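Bifunctional purine biosynthetic protein ADE5,7 (Cryptococcus neoformans var. grubii serotype A, PDB 7LVO) catalyses the second and fifth steps of de novo purine biosynthesis, this N-terminal half being the glycinamide ribonucleotide synthetase that joins phosphoribosylamine to glycine with ATP. Local coordinates at residues P34-G46 with S60-G72. Residues are numbered along the deposited sequence; the frame is centred on the assembly and turned at random.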
loop_
_atom_site.group_PDB
_atom_site.type_symbol
_atom_site.label_atom_id
_atom_site.label_comp_id
_atom_site.label_asym_id
_atom_site.label_seq_id
_atom_site.Cartn_x
_atom_site.Cartn_y
_atom_site.Cartn_z
ATOM N N PRO A 34 17.054 -25.329 -4.645
ATOM C CA PRO A 34 16.176 -24.181 -4.910
ATOM C C PRO A 34 16.758 -23.304 -6.011
ATOM O O PRO A 34 17.917 -22.887 -5.947
ATOM C CB PRO A 34 16.129 -23.450 -3.562
ATOM C CG PRO A 34 16.500 -24.487 -2.547
ATOM C CD PRO A 34 17.478 -25.393 -3.236
ATOM N N LYS A 35 15.945 -23.035 -7.030
ATOM C CA LYS A 35 16.397 -22.246 -8.169
ATOM C C LYS A 35 16.964 -20.913 -7.703
ATOM O O LYS A 35 16.300 -20.159 -6.987
ATOM C CB LYS A 35 15.236 -22.017 -9.138
ATOM C CG LYS A 35 15.658 -21.743 -10.573
ATOM C CD LYS A 35 16.492 -22.897 -11.120
ATOM C CE LYS A 35 16.405 -22.970 -12.637
ATOM N NZ LYS A 35 16.691 -21.659 -13.274
ATOM N N SER A 36 18.202 -20.627 -8.118
ATOM C CA SER A 36 18.932 -19.450 -7.661
ATOM C C SER A 36 19.255 -18.495 -8.806
ATOM O O SER A 36 20.232 -17.743 -8.744
ATOM C CB SER A 36 20.212 -19.870 -6.940
ATOM O OG SER A 36 21.021 -20.688 -7.770
ATOM N N ASP A 37 18.440 -18.506 -9.853
ATOM C CA ASP A 37 18.556 -17.554 -10.957
ATOM C C ASP A 37 17.159 -17.087 -11.352
ATOM O O ASP A 37 16.779 -17.079 -12.522
ATOM C CB ASP A 37 19.299 -18.169 -12.144
ATOM C CG ASP A 37 18.652 -19.446 -12.639
ATOM O OD1 ASP A 37 18.013 -20.147 -11.827
ATOM O OD2 ASP A 37 18.781 -19.747 -13.841
ATOM N N LEU A 38 16.384 -16.670 -10.356
ATOM C CA LEU A 38 14.979 -16.376 -10.563
ATOM C C LEU A 38 14.784 -15.103 -11.383
ATOM O O LEU A 38 15.620 -14.196 -11.380
ATOM C CB LEU A 38 14.277 -16.229 -9.218
ATOM C CG LEU A 38 14.234 -17.484 -8.348
ATOM C CD1 LEU A 38 13.788 -17.129 -6.939
ATOM C CD2 LEU A 38 13.318 -18.525 -8.962
ATOM N N SER A 39 13.660 -15.052 -12.091
ATOM C CA SER A 39 13.201 -13.865 -12.798
ATOM C C SER A 39 11.888 -13.434 -12.163
ATOM O O SER A 39 10.932 -14.215 -12.133
ATOM C CB SER A 39 13.011 -14.148 -14.290
ATOM O OG SER A 39 14.246 -14.465 -14.899
ATOM N N ILE A 40 11.851 -12.207 -11.644
ATOM C CA ILE A 40 10.684 -11.661 -10.962
ATOM C C ILE A 40 10.158 -10.476 -11.757
ATOM O O ILE A 40 10.932 -9.640 -12.235
ATOM C CB ILE A 40 11.021 -11.236 -9.516
ATOM C CG1 ILE A 40 11.401 -12.459 -8.678
ATOM C CG2 ILE A 40 9.844 -10.502 -8.891
ATOM C CD1 ILE A 40 11.981 -12.116 -7.318
ATOM N N LEU A 41 8.843 -10.405 -11.898
ATOM C CA LEU A 41 8.174 -9.348 -12.645
ATOM C C LEU A 41 7.387 -8.482 -11.675
ATOM O O LEU A 41 6.452 -8.969 -11.018
ATOM C CB LEU A 41 7.246 -9.938 -13.704
ATOM C CG LEU A 41 6.357 -8.963 -14.468
ATOM C CD1 LEU A 41 7.189 -8.003 -15.308
ATOM C CD2 LEU A 41 5.375 -9.732 -15.340
ATOM N N LEU A 42 7.771 -7.207 -11.581
ATOM C CA LEU A 42 7.069 -6.235 -10.755
ATOM C C LEU A 42 6.129 -5.423 -11.633
ATOM O O LEU A 42 6.569 -4.825 -12.623
ATOM C CB LEU A 42 8.055 -5.310 -10.042
ATOM C CG LEU A 42 9.088 -5.963 -9.140
ATOM C CD1 LEU A 42 9.884 -4.899 -8.395
ATOM C CD2 LEU A 42 8.438 -6.918 -8.148
ATOM N N LEU A 43 4.847 -5.404 -11.275
ATOM C CA LEU A 43 3.857 -4.571 -11.945
ATOM C C LEU A 43 3.697 -3.273 -11.153
ATOM O O LEU A 43 3.392 -3.304 -9.955
ATOM C CB LEU A 43 2.521 -5.287 -12.065
ATOM C CG LEU A 43 2.520 -6.699 -12.654
ATOM C CD1 LEU A 43 1.079 -7.181 -12.812
ATOM C CD2 LEU A 43 3.251 -6.771 -13.972
ATOM N N GLY A 44 3.904 -2.142 -11.818
ATOM C CA GLY A 44 3.748 -0.851 -11.170
ATOM C C GLY A 44 4.864 0.114 -11.511
ATOM O O GLY A 44 5.805 -0.244 -12.226
ATOM N N ALA A 45 4.773 1.347 -10.998
ATOM C CA ALA A 45 5.772 2.363 -11.307
ATOM C C ALA A 45 5.931 3.364 -10.170
ATOM O O ALA A 45 6.345 4.505 -10.406
ATOM C CB ALA A 45 5.407 3.109 -12.595
ATOM N N GLY A 46 5.622 2.953 -8.937
ATOM C CA GLY A 46 5.732 3.813 -7.784
ATOM C C GLY A 46 6.964 3.515 -6.952
ATOM O O GLY A 46 7.773 2.656 -7.272
ATOM N N SER A 60 20.752 -13.300 -3.530
ATOM C CA SER A 60 21.600 -14.152 -4.356
ATOM C C SER A 60 20.803 -15.194 -5.126
ATOM O O SER A 60 21.373 -15.880 -5.980
ATOM C CB SER A 60 22.662 -14.843 -3.491
ATOM O OG SER A 60 22.064 -15.685 -2.526
ATOM N N ARG A 61 19.512 -15.340 -4.841
ATOM C CA ARG A 61 18.648 -16.260 -5.569
ATOM C C ARG A 61 17.907 -15.586 -6.717
ATOM O O ARG A 61 17.091 -16.235 -7.377
ATOM C CB ARG A 61 17.639 -16.899 -4.613
ATOM C CG ARG A 61 18.258 -17.875 -3.617
ATOM C CD ARG A 61 17.213 -18.448 -2.676
ATOM N NE ARG A 61 15.999 -18.844 -3.380
ATOM C CZ ARG A 61 15.900 -19.909 -4.162
ATOM N NH1 ARG A 61 16.936 -20.702 -4.383
ATOM N NH2 ARG A 61 14.735 -20.184 -4.743
ATOM N N VAL A 62 18.167 -14.305 -6.967
ATOM C CA VAL A 62 17.487 -13.543 -8.004
ATOM C C VAL A 62 18.519 -13.110 -9.036
ATOM O O VAL A 62 19.546 -12.519 -8.685
ATOM C CB VAL A 62 16.752 -12.324 -7.416
ATOM C CG1 VAL A 62 16.207 -11.439 -8.531
ATOM C CG2 VAL A 62 15.640 -12.781 -6.490
ATOM N N ALA A 63 18.238 -13.401 -10.312
ATOM C CA ALA A 63 19.099 -12.992 -11.409
ATOM C C ALA A 63 18.490 -11.922 -12.304
ATOM O O ALA A 63 19.231 -11.268 -13.046
ATOM C CB ALA A 63 19.464 -14.205 -12.277
ATOM N N ARG A 64 17.175 -11.723 -12.251
ATOM C CA ARG A 64 16.505 -10.801 -13.160
ATOM C C ARG A 64 15.313 -10.177 -12.454
ATOM O O ARG A 64 14.490 -10.891 -11.868
ATOM C CB ARG A 64 16.052 -11.530 -14.432
ATOM C CG ARG A 64 15.423 -10.644 -15.487
ATOM C CD ARG A 64 14.922 -11.485 -16.660
ATOM N NE ARG A 64 14.409 -10.667 -17.754
ATOM C CZ ARG A 64 13.769 -11.150 -18.812
ATOM N NH1 ARG A 64 13.530 -12.443 -18.938
ATOM N NH2 ARG A 64 13.357 -10.313 -19.761
ATOM N N ILE A 65 15.233 -8.849 -12.505
ATOM C CA ILE A 65 14.108 -8.090 -11.968
ATOM C C ILE A 65 13.553 -7.233 -13.097
ATOM O O ILE A 65 14.295 -6.458 -13.712
ATOM C CB ILE A 65 14.526 -7.212 -10.779
ATOM C CG1 ILE A 65 14.837 -8.060 -9.550
ATOM C CG2 ILE A 65 13.440 -6.196 -10.459
ATOM C CD1 ILE A 65 13.611 -8.541 -8.811
ATOM N N VAL A 66 12.264 -7.382 -13.379
ATOM C CA VAL A 66 11.595 -6.638 -14.437
ATOM C C VAL A 66 10.518 -5.777 -13.791
ATOM O O VAL A 66 9.651 -6.291 -13.075
ATOM C CB VAL A 66 10.992 -7.568 -15.499
ATOM C CG1 VAL A 66 10.245 -6.762 -16.539
ATOM C CG2 VAL A 66 12.075 -8.412 -16.143
ATOM N N VAL A 67 10.573 -4.474 -14.048
ATOM C CA VAL A 67 9.625 -3.514 -13.496
ATOM C C VAL A 67 8.783 -3.007 -14.653
ATOM O O VAL A 67 9.286 -2.294 -15.532
ATOM C CB VAL A 67 10.329 -2.360 -12.768
ATOM C CG1 VAL A 67 9.384 -1.689 -11.813
ATOM C CG2 VAL A 67 11.580 -2.864 -12.055
ATOM N N CYS A 68 7.502 -3.366 -14.653
ATOM C CA CYS A 68 6.587 -3.006 -15.730
ATOM C C CYS A 68 5.523 -2.051 -15.212
ATOM O O CYS A 68 4.651 -2.471 -14.441
ATOM C CB CYS A 68 5.934 -4.264 -16.311
ATOM S SG CYS A 68 4.777 -3.932 -17.661
ATOM N N PRO A 69 5.535 -0.765 -15.600
ATOM C CA PRO A 69 6.507 -0.124 -16.495
ATOM C C PRO A 69 7.754 0.387 -15.777
ATOM O O PRO A 69 8.731 0.741 -16.430
ATOM C CB PRO A 69 5.706 1.046 -17.091
ATOM C CG PRO A 69 4.754 1.426 -15.989
ATOM C CD PRO A 69 4.440 0.151 -15.219
ATOM N N GLY A 70 7.718 0.418 -14.443
ATOM C CA GLY A 70 8.822 0.999 -13.713
ATOM C C GLY A 70 8.848 2.518 -13.869
ATOM O O GLY A 70 7.929 3.144 -14.412
ATOM N N ASN A 71 9.926 3.105 -13.369
ATOM C CA ASN A 71 10.065 4.562 -13.368
ATOM C C ASN A 71 11.538 4.916 -13.548
ATOM O O ASN A 71 12.377 4.049 -13.797
ATOM C CB ASN A 71 9.475 5.157 -12.080
ATOM C CG ASN A 71 10.141 4.620 -10.827
ATOM O OD1 ASN A 71 11.327 4.303 -10.820
ATOM N ND2 ASN A 71 9.369 4.526 -9.750
ATOM N N GLY A 72 11.853 6.205 -13.407
ATOM C CA GLY A 72 13.215 6.656 -13.619
ATOM C C GLY A 72 14.195 6.106 -12.608
ATOM O O GLY A 72 15.380 5.951 -12.914
HETATM O O HOH W 1 20.817 -15.230 -8.949
#
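Leu38 through Gly44 runs parallel to Val62 through Val67, and backbone hydrogen bonds alternate along the pair from Leu38 N on Arg61 O to Gly70 N on Gly44 O. The register slips by one residue at a beta bulge, where Leu38 O accepts from both Ala63 N (2.9 Å) and Arg64 N (3.0 Å). Farther on, Cys68 N meets Leu42 O at 2.7 Å in an almost straight bond (179°). Gly44 takes a positive phi, which glycine, lacking a CB, adopts without strain.

Apolar side chains pack on both faces. On one, Ile40 CD1 reaches Val62 CG2 at 3.8 Å, the two side chains crossing at about a right angle, while Ile40 CB meets Ile65 CD1. On the other, chi1 (173°) sets Leu41 CG anti to the backbone N, and the turn at chi2 brings CD1 to Val66 CG1 at 3.5 Å. Aliphatic residues suit both faces, having no polar groups to satisfy where helices 47-56 and 95-104 bury them.

Most polar side-chain contacts lie at the ends, though Ser39 OG rests against the aliphatic part of Arg64, whose charge goes to Glu104. Arg61 bends at chi3 (44°), bringing NH1 into a weak bond with Pro34 O at its guanidinium edge. Asn71 ND2 donates to Ala45 O (3.1 Å) from above the carbonyl plane, joining the loops that follow the strands.

Strand 38-44, helix 47-56 and strand 62-67 form the chain's first beta-alpha-beta unit, its strands the inner pair of the four-stranded parallel sheet of the GARS N domain.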